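Local structure of putative cytoplasmic protein (Enterobacter cloacae, 4HFL) at residues Leu42-Phe55 against Ala81-Phe93. The protein is a type VI secretion effector of the Tae4 amidase family, probably cleaving amide bonds in the peptidoglycan of rival bacteria. Sequence-based numbering, arbitrary orientation.
Sequences LGGKVQHNIDAGIF and ATVTGSDKKRYMF
Val83 is the first residue of the hairpin to meet helix 44-52, and its two methyls divide the work. CG1 lies against Asn49 ND2 and, in the plane of the ring, at the edge of Phe55; Val83 CG2 touches Phe55 CE2 at 3.6 Å and Val46 CG2 at 3.8 Å, while Lys45 CG passes across Val83 CB at about a right angle. One residue on, Thr84 O takes weak hydrogen bonds from Lys45 N and Val46 N; Lys45 N gives its shorter bond to water 1, at 2.7 Å, and a bent one to Thr84 O. A type I turn, Gly85 to Lys88, then carries the chain past Gly43 and Gly44, Ser86 N giving a weak but nearly straight bond to Leu42 O (3.4 Å, 166°). Asp87 in this turn also makes an Asx turn, OD1 accepting from Lys89 N. Tyr91 OH donates to Asp87 OD2 at 2.7 Å, which helps fix the phenol; Tyr69 OH bonds to the same oxygen. Val46 CG2 rests on Tyr91 CB, and Leu42 CD2 comes within 3.9 Å of Tyr91 OH. Phe93 finishes the contact with an offset stack on Phe55, centroids 4.1 Å apart and planes at 10°. Its CG sits between backbone N and carbonyl carbon (chi1 57°), a turn that lays the ring flat along Phe55. Phe93 CB adds a CH-pi contact, 3.5 Å from the Phe55 centroid and almost on the ring normal; Asn49 CB covers the opposite face. The antiparallel hairpin 82-84/90-92 thus packs against helix 44-52 and its flanking residues, Leu42 at the end of helix 35-42 and Phe55, with helix 59-69 touching Leu42, Val46 and Tyr91, and helix 95-106 packing against Met92.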
ATOM      1  N   LEU A  42      -5.931  13.517  -6.374  1.00 58.15           N
ATOM      2  CA  LEU A  42      -6.624  12.468  -7.119  1.00 52.65           C
ATOM      3  C   LEU A  42      -8.035  12.869  -7.521  1.00 49.07           C
ATOM      4  O   LEU A  42      -8.661  12.195  -8.342  1.00 46.55           O
ATOM      5  CB  LEU A  42      -6.663  11.181  -6.302  1.00 45.35           C
ATOM      6  CG  LEU A  42      -5.299  10.511  -6.142  1.00 41.90           C
ATOM      7  CD1 LEU A  42      -5.313   9.375  -5.100  1.00 33.38           C
ATOM      8  CD2 LEU A  42      -4.822   9.998  -7.492  1.00 42.13           C
ATOM      9  N   GLY A  43      -8.522  13.966  -6.938  1.00 49.92           N
ATOM     10  CA  GLY A  43      -9.832  14.514  -7.253  1.00 55.01           C
ATOM     11  C   GLY A  43     -10.999  13.571  -7.000  1.00 53.02           C
ATOM     12  O   GLY A  43     -10.835  12.524  -6.369  1.00 38.88           O
ATOM     13  N   GLY A  44     -12.182  13.958  -7.483  1.00 57.54           N
ATOM     14  CA  GLY A  44     -13.356  13.095  -7.485  1.00 54.10           C
ATOM     15  C   GLY A  44     -13.889  12.630  -6.139  1.00 50.84           C
ATOM     16  O   GLY A  44     -13.828  13.357  -5.138  1.00 54.47           O
ATOM     17  N   LYS A  45     -14.426  11.410  -6.119  1.00 48.59           N
ATOM     18  CA  LYS A  45     -15.007  10.838  -4.900  1.00 51.31           C
ATOM     19  C   LYS A  45     -13.960  10.533  -3.828  1.00 52.83           C
ATOM     20  O   LYS A  45     -14.259  10.530  -2.633  1.00 54.37           O
ATOM     21  CB  LYS A  45     -15.829   9.584  -5.232  1.00 47.61           C
ATOM     22  CG  LYS A  45     -16.579   8.972  -4.045  1.00 49.66           C
ATOM     23  CD  LYS A  45     -17.342  10.016  -3.190  1.00 56.70           C
ATOM     24  CE  LYS A  45     -18.464  10.741  -3.944  1.00 61.71           C
ATOM     25  NZ  LYS A  45     -18.000  11.986  -4.628  1.00 61.46           N
ATOM     26  N   VAL A  46     -12.732  10.280  -4.259  1.00 53.89           N
ATOM     27  CA  VAL A  46     -11.632  10.129  -3.314  1.00 50.78           C
ATOM     28  C   VAL A  46     -11.430  11.433  -2.524  1.00 47.14           C
ATOM     29  O   VAL A  46     -11.365  11.411  -1.286  1.00 41.90           O
ATOM     30  CB  VAL A  46     -10.335   9.696  -4.027  1.00 44.89           C
ATOM     31  CG1 VAL A  46      -9.165   9.735  -3.067  1.00 47.69           C
ATOM     32  CG2 VAL A  46     -10.494   8.293  -4.605  1.00 40.97           C
ATOM     33  N   GLN A  47     -11.365  12.561  -3.240  1.00 44.52           N
ATOM     34  CA  GLN A  47     -11.221  13.870  -2.597  1.00 46.24           C
ATOM     35  C   GLN A  47     -12.431  14.210  -1.745  1.00 52.93           C
ATOM     36  O   GLN A  47     -12.297  14.741  -0.641  1.00 55.94           O
ATOM     37  CB  GLN A  47     -11.003  14.994  -3.618  1.00 47.25           C
ATOM     38  CG  GLN A  47     -11.233  16.373  -2.996  1.00 54.34           C
ATOM     39  CD  GLN A  47     -10.738  17.527  -3.841  1.00 64.53           C
ATOM     40  OE1 GLN A  47     -11.215  18.657  -3.703  1.00 68.17           O
ATOM     41  NE2 GLN A  47      -9.768  17.260  -4.704  1.00 66.57           N
ATOM     42  N   HIS A  48     -13.616  13.922  -2.273  1.00 53.96           N
ATOM     43  CA  HIS A  48     -14.844  14.155  -1.522  1.00 56.68           C
ATOM     44  C   HIS A  48     -14.859  13.408  -0.182  1.00 48.16           C
ATOM     45  O   HIS A  48     -15.136  14.000   0.879  1.00 45.82           O
ATOM     46  CB  HIS A  48     -16.045  13.739  -2.362  1.00 61.91           C
ATOM     47  CG  HIS A  48     -17.359  14.005  -1.704  1.00 58.11           C
ATOM     48  ND1 HIS A  48     -18.274  13.008  -1.444  1.00 59.73           N
ATOM     49  CD2 HIS A  48     -17.909  15.153  -1.248  1.00 57.82           C
ATOM     50  CE1 HIS A  48     -19.338  13.535  -0.863  1.00 62.26           C
ATOM     51  NE2 HIS A  48     -19.142  14.835  -0.730  1.00 58.86           N
ATOM     52  N   ASN A  49     -14.563  12.112  -0.220  1.00 42.93           N
ATOM     53  CA  ASN A  49     -14.602  11.315   1.005  1.00 40.03           C
ATOM     54  C   ASN A  49     -13.466  11.677   1.959  1.00 43.15           C
ATOM     55  O   ASN A  49     -13.632  11.634   3.179  1.00 41.89           O
ATOM     56  CB  ASN A  49     -14.637   9.816   0.696  1.00 40.45           C
ATOM     57  CG  ASN A  49     -15.921   9.396   0.004  1.00 45.07           C
ATOM     58  OD1 ASN A  49     -16.974   9.996   0.206  1.00 47.89           O
ATOM     59  ND2 ASN A  49     -15.837   8.361  -0.820  1.00 46.69           N
ATOM     60  N   ILE A  50     -12.317  12.054   1.400  1.00 44.33           N
ATOM     61  CA  ILE A  50     -11.234  12.599   2.223  1.00 45.56           C
ATOM     62  C   ILE A  50     -11.638  13.902   2.959  1.00 48.17           C
ATOM     63  O   ILE A  50     -11.378  14.046   4.154  1.00 44.50           O
ATOM     64  CB  ILE A  50      -9.941  12.783   1.393  1.00 40.16           C
ATOM     65  CG1 ILE A  50      -9.270  11.416   1.185  1.00 39.13           C
ATOM     66  CG2 ILE A  50      -8.985  13.753   2.070  1.00 36.39           C
ATOM     67  CD1 ILE A  50      -8.060  11.442   0.291  1.00 42.43           C
ATOM     68  N   ASP A  51     -12.283  14.823   2.245  1.00 51.66           N
ATOM     69  CA  ASP A  51     -12.729  16.106   2.807  1.00 58.57           C
ATOM     70  C   ASP A  51     -13.861  15.933   3.820  1.00 62.01           C
ATOM     71  O   ASP A  51     -14.009  16.745   4.735  1.00 66.91           O
ATOM     72  CB  ASP A  51     -13.204  17.061   1.699  1.00 59.84           C
ATOM     73  CG  ASP A  51     -12.073  17.557   0.806  1.00 65.39           C
ATOM     74  OD1 ASP A  51     -10.884  17.441   1.185  1.00 64.44           O
ATOM     75  OD2 ASP A  51     -12.384  18.084  -0.286  1.00 67.12           O
ATOM     76  N   ALA A  52     -14.671  14.890   3.637  1.00 60.82           N
ATOM     77  CA  ALA A  52     -15.770  14.604   4.567  1.00 57.24           C
ATOM     78  C   ALA A  52     -15.259  14.017   5.876  1.00 58.71           C
ATOM     79  O   ALA A  52     -15.887  14.177   6.928  1.00 64.34           O
ATOM     80  CB  ALA A  52     -16.762  13.657   3.932  1.00 55.26           C
ATOM     81  N   GLY A  53     -14.122  13.330   5.804  1.00 55.50           N
ATOM     82  CA  GLY A  53     -13.566  12.648   6.961  1.00 55.14           C
ATOM     83  C   GLY A  53     -13.907  11.166   6.972  1.00 56.03           C
ATOM     84  O   GLY A  53     -13.704  10.480   7.975  1.00 58.29           O
ATOM     85  N   ILE A  54     -14.428  10.673   5.852  1.00 56.81           N
ATOM     86  CA  ILE A  54     -14.791   9.262   5.718  1.00 55.56           C
ATOM     87  C   ILE A  54     -13.565   8.401   5.391  1.00 52.44           C
ATOM     88  O   ILE A  54     -13.427   7.294   5.924  1.00 51.01           O
ATOM     89  CB  ILE A  54     -15.881   9.066   4.642  1.00 56.32           C
ATOM     90  CG1 ILE A  54     -17.014  10.073   4.852  1.00 55.81           C
ATOM     91  CG2 ILE A  54     -16.397   7.631   4.650  1.00 54.87           C
ATOM     92  CD1 ILE A  54     -17.944  10.223   3.659  1.00 55.14           C
ATOM     93  N   PHE A  55     -12.689   8.904   4.512  1.00 46.32           N
ATOM     94  CA  PHE A  55     -11.387   8.269   4.277  1.00 40.08           C
ATOM     95  C   PHE A  55     -10.334   9.024   5.078  1.00 43.24           C
ATOM     96  O   PHE A  55     -10.089  10.204   4.819  1.00 49.81           O
ATOM     97  CB  PHE A  55     -10.968   8.305   2.789  1.00 38.43           C
ATOM     98  CG  PHE A  55     -11.921   7.610   1.844  1.00 34.73           C
ATOM     99  CD1 PHE A  55     -13.025   6.914   2.309  1.00 35.15           C
ATOM    100  CD2 PHE A  55     -11.699   7.653   0.473  1.00 37.75           C
ATOM    101  CE1 PHE A  55     -13.898   6.299   1.427  1.00 37.16           C
ATOM    102  CE2 PHE A  55     -12.569   7.029  -0.414  1.00 37.22           C
ATOM    103  CZ  PHE A  55     -13.662   6.349   0.066  1.00 37.34           C
ATOM    104  N   ALA A  81     -13.493  -2.751  -0.921  1.00 44.91           N
ATOM    105  CA  ALA A  81     -14.248  -1.493  -0.935  1.00 48.15           C
ATOM    106  C   ALA A  81     -13.540  -0.485  -1.825  1.00 46.83           C
ATOM    107  O   ALA A  81     -12.372  -0.159  -1.594  1.00 38.63           O
ATOM    108  CB  ALA A  81     -14.402  -0.936   0.475  1.00 47.18           C
ATOM    109  N   THR A  82     -14.242   0.001  -2.846  1.00 48.71           N
ATOM    110  CA  THR A  82     -13.636   0.897  -3.822  1.00 51.26           C
ATOM    111  C   THR A  82     -14.547   2.073  -4.140  1.00 48.68           C
ATOM    112  O   THR A  82     -15.771   1.928  -4.160  1.00 52.11           O
ATOM    113  CB  THR A  82     -13.305   0.155  -5.144  1.00 33.08           C
ATOM    114  OG1 THR A  82     -14.513  -0.346  -5.729  1.00 39.73           O
ATOM    115  CG2 THR A  82     -12.339  -1.018  -4.891  1.00 26.04           C
ATOM    116  N   VAL A  83     -13.951   3.242  -4.363  1.00 42.27           N
ATOM    117  CA  VAL A  83     -14.671   4.322  -5.041  1.00 42.77           C
ATOM    118  C   VAL A  83     -13.895   4.657  -6.309  1.00 47.39           C
ATOM    119  O   VAL A  83     -12.988   3.912  -6.692  1.00 42.69           O
ATOM    120  CB  VAL A  83     -14.854   5.587  -4.173  1.00 39.70           C
ATOM    121  CG1 VAL A  83     -15.721   5.285  -2.930  1.00 41.21           C
ATOM    122  CG2 VAL A  83     -13.502   6.179  -3.785  1.00 36.65           C
ATOM    123  N   THR A  84     -14.245   5.764  -6.958  1.00 49.93           N
ATOM    124  CA  THR A  84     -13.513   6.230  -8.138  1.00 51.42           C
ATOM    125  C   THR A  84     -12.849   7.583  -7.885  1.00 49.37           C
ATOM    126  O   THR A  84     -13.318   8.377  -7.063  1.00 49.22           O
ATOM    127  CB  THR A  84     -14.438   6.383  -9.350  1.00 53.76           C
ATOM    128  OG1 THR A  84     -15.460   7.343  -9.042  1.00 60.08           O
ATOM    129  CG2 THR A  84     -15.081   5.049  -9.708  1.00 50.87           C
ATOM    130  N   GLY A  85     -11.753   7.840  -8.587  1.00 45.72           N
ATOM    131  CA  GLY A  85     -11.186   9.174  -8.619  1.00 48.82           C
ATOM    132  C   GLY A  85     -11.711   9.835  -9.878  1.00 49.47           C
ATOM    133  O   GLY A  85     -12.493   9.220 -10.614  1.00 45.49           O
ATOM    134  N   SER A  86     -11.273  11.059 -10.155  1.00 51.94           N
ATOM    135  CA  SER A  86     -11.740  11.767 -11.340  1.00 52.72           C
ATOM    136  C   SER A  86     -11.175  11.139 -12.611  1.00 51.05           C
ATOM    137  O   SER A  86     -11.464  11.595 -13.713  1.00 49.44           O
ATOM    138  CB  SER A  86     -11.359  13.244 -11.269  1.00 59.41           C
ATOM    139  OG  SER A  86      -9.950  13.403 -11.316  1.00 61.41           O
ATOM    140  N   ASP A  87     -10.368  10.092 -12.449  1.00 54.03           N
ATOM    141  CA  ASP A  87      -9.783   9.379 -13.583  1.00 47.20           C
ATOM    142  C   ASP A  87     -10.611   8.152 -13.983  1.00 40.51           C
ATOM    143  O   ASP A  87     -10.291   7.481 -14.967  1.00 41.16           O
ATOM    144  CB  ASP A  87      -8.328   8.974 -13.282  1.00 43.69           C
ATOM    145  CG  ASP A  87      -8.214   7.994 -12.115  1.00 41.47           C
ATOM    146  OD1 ASP A  87      -9.219   7.789 -11.398  1.00 41.43           O
ATOM    147  OD2 ASP A  87      -7.111   7.432 -11.903  1.00 35.88           O
ATOM    148  N   LYS A  88     -11.666   7.881 -13.213  1.00 40.65           N
ATOM    149  CA  LYS A  88     -12.596   6.767 -13.450  1.00 43.56           C
ATOM    150  C   LYS A  88     -11.965   5.414 -13.104  1.00 46.35           C
ATOM    151  O   LYS A  88     -12.520   4.345 -13.409  1.00 45.85           O
ATOM    152  CB  LYS A  88     -13.165   6.783 -14.879  1.00 48.91           C
ATOM    153  CG  LYS A  88     -13.652   8.166 -15.360  1.00 51.20           C
ATOM    154  CD  LYS A  88     -13.875   8.171 -16.872  1.00 56.35           C
ATOM    155  CE  LYS A  88     -13.973   9.591 -17.459  1.00 60.07           C
ATOM    156  NZ  LYS A  88     -15.228  10.315 -17.088  1.00 61.87           N
ATOM    157  N   LYS A  89     -10.808   5.465 -12.449  1.00 42.23           N
ATOM    158  CA  LYS A  89     -10.177   4.249 -11.940  1.00 42.92           C
ATOM    159  C   LYS A  89     -10.605   4.002 -10.488  1.00 42.15           C
ATOM    160  O   LYS A  89     -10.986   4.942  -9.781  1.00 41.55           O
ATOM    161  CB  LYS A  89      -8.649   4.316 -12.092  1.00 38.10           C
ATOM    162  CG  LYS A  89      -8.201   4.564 -13.545  1.00 42.10           C
ATOM    163  CD  LYS A  89      -6.738   4.215 -13.773  1.00 39.84           C
ATOM    164  CE  LYS A  89      -6.384   4.260 -15.261  1.00 41.84           C
ATOM    165  NZ  LYS A  89      -7.172   3.284 -16.077  1.00 41.44           N
ATOM    166  N   ARG A  90     -10.556   2.739 -10.059  1.00 35.58           N
ATOM    167  CA  ARG A  90     -11.010   2.360  -8.723  1.00 41.06           C
ATOM    168  C   ARG A  90      -9.919   2.450  -7.651  1.00 38.77           C
ATOM    169  O   ARG A  90      -8.757   2.078  -7.876  1.00 29.18           O
ATOM    170  CB  ARG A  90     -11.627   0.956  -8.743  1.00 45.26           C
ATOM    171  CG  ARG A  90     -12.915   0.857  -9.559  1.00 54.58           C
ATOM    172  CD  ARG A  90     -13.230  -0.588  -9.913  1.00 61.41           C
ATOM    173  NE  ARG A  90     -14.515  -0.724 -10.599  1.00 73.54           N
ATOM    174  CZ  ARG A  90     -14.672  -0.667 -11.921  1.00 78.25           C
ATOM    175  NH1 ARG A  90     -13.620  -0.469 -12.710  1.00 79.25           N
ATOM    176  NH2 ARG A  90     -15.881  -0.802 -12.457  1.00 77.17           N
ATOM    177  N   TYR A  91     -10.311   2.945  -6.479  1.00 33.90           N
ATOM    178  CA  TYR A  91      -9.396   3.150  -5.369  1.00 32.88           C
ATOM    179  C   TYR A  91      -9.938   2.511  -4.096  1.00 35.39           C
ATOM    180  O   TYR A  91     -11.081   2.789  -3.694  1.00 30.26           O
ATOM    181  CB  TYR A  91      -9.159   4.654  -5.173  1.00 34.46           C
ATOM    182  CG  TYR A  91      -8.364   5.254  -6.313  1.00 35.59           C
ATOM    183  CD1 TYR A  91      -6.978   5.294  -6.272  1.00 35.23           C
ATOM    184  CD2 TYR A  91      -8.997   5.754  -7.445  1.00 33.71           C
ATOM    185  CE1 TYR A  91      -6.242   5.836  -7.331  1.00 35.26           C
ATOM    186  CE2 TYR A  91      -8.271   6.294  -8.494  1.00 35.55           C
ATOM    187  CZ  TYR A  91      -6.896   6.326  -8.431  1.00 31.68           C
ATOM    188  OH  TYR A  91      -6.177   6.868  -9.477  1.00 32.73           O
ATOM    189  N   MET A  92      -9.137   1.632  -3.490  1.00 35.82           N
ATOM    190  CA  MET A  92      -9.476   1.054  -2.188  1.00 30.31           C
ATOM    191  C   MET A  92      -9.134   2.077  -1.117  1.00 34.01           C
ATOM    192  O   MET A  92      -8.215   2.876  -1.301  1.00 31.46           O
ATOM    193  CB  MET A  92      -8.705  -0.248  -1.919  1.00 24.76           C
ATOM    194  CG  MET A  92      -8.855  -1.342  -2.976  1.00 24.61           C
ATOM    195  SD  MET A  92      -8.078  -2.917  -2.484  1.00 30.19           S
ATOM    196  CE  MET A  92      -8.230  -3.782  -4.060  1.00 28.34           C
ATOM    197  N   PHE A  93      -9.875   2.058  -0.006  1.00 32.75           N
ATOM    198  CA  PHE A  93      -9.671   3.034   1.057  1.00 32.01           C
ATOM    199  C   PHE A  93      -9.546   2.353   2.437  1.00 34.39           C
ATOM    200  O   PHE A  93      -9.385   3.036   3.454  1.00 31.49           O
ATOM    201  CB  PHE A  93     -10.791   4.082   1.049  1.00 33.09           C
ATOM    202  CG  PHE A  93     -12.170   3.496   1.179  1.00 37.63           C
ATOM    203  CD1 PHE A  93     -12.737   3.301   2.436  1.00 41.46           C
ATOM    204  CD2 PHE A  93     -12.895   3.136   0.053  1.00 36.02           C
ATOM    205  CE1 PHE A  93     -14.006   2.762   2.570  1.00 42.39           C
ATOM    206  CE2 PHE A  93     -14.167   2.602   0.175  1.00 42.72           C
ATOM    207  CZ  PHE A  93     -14.722   2.407   1.444  1.00 40.20           C
TER
HETATM  208  O   HOH W   1     -15.248  10.617  -8.610  1.00 48.23           O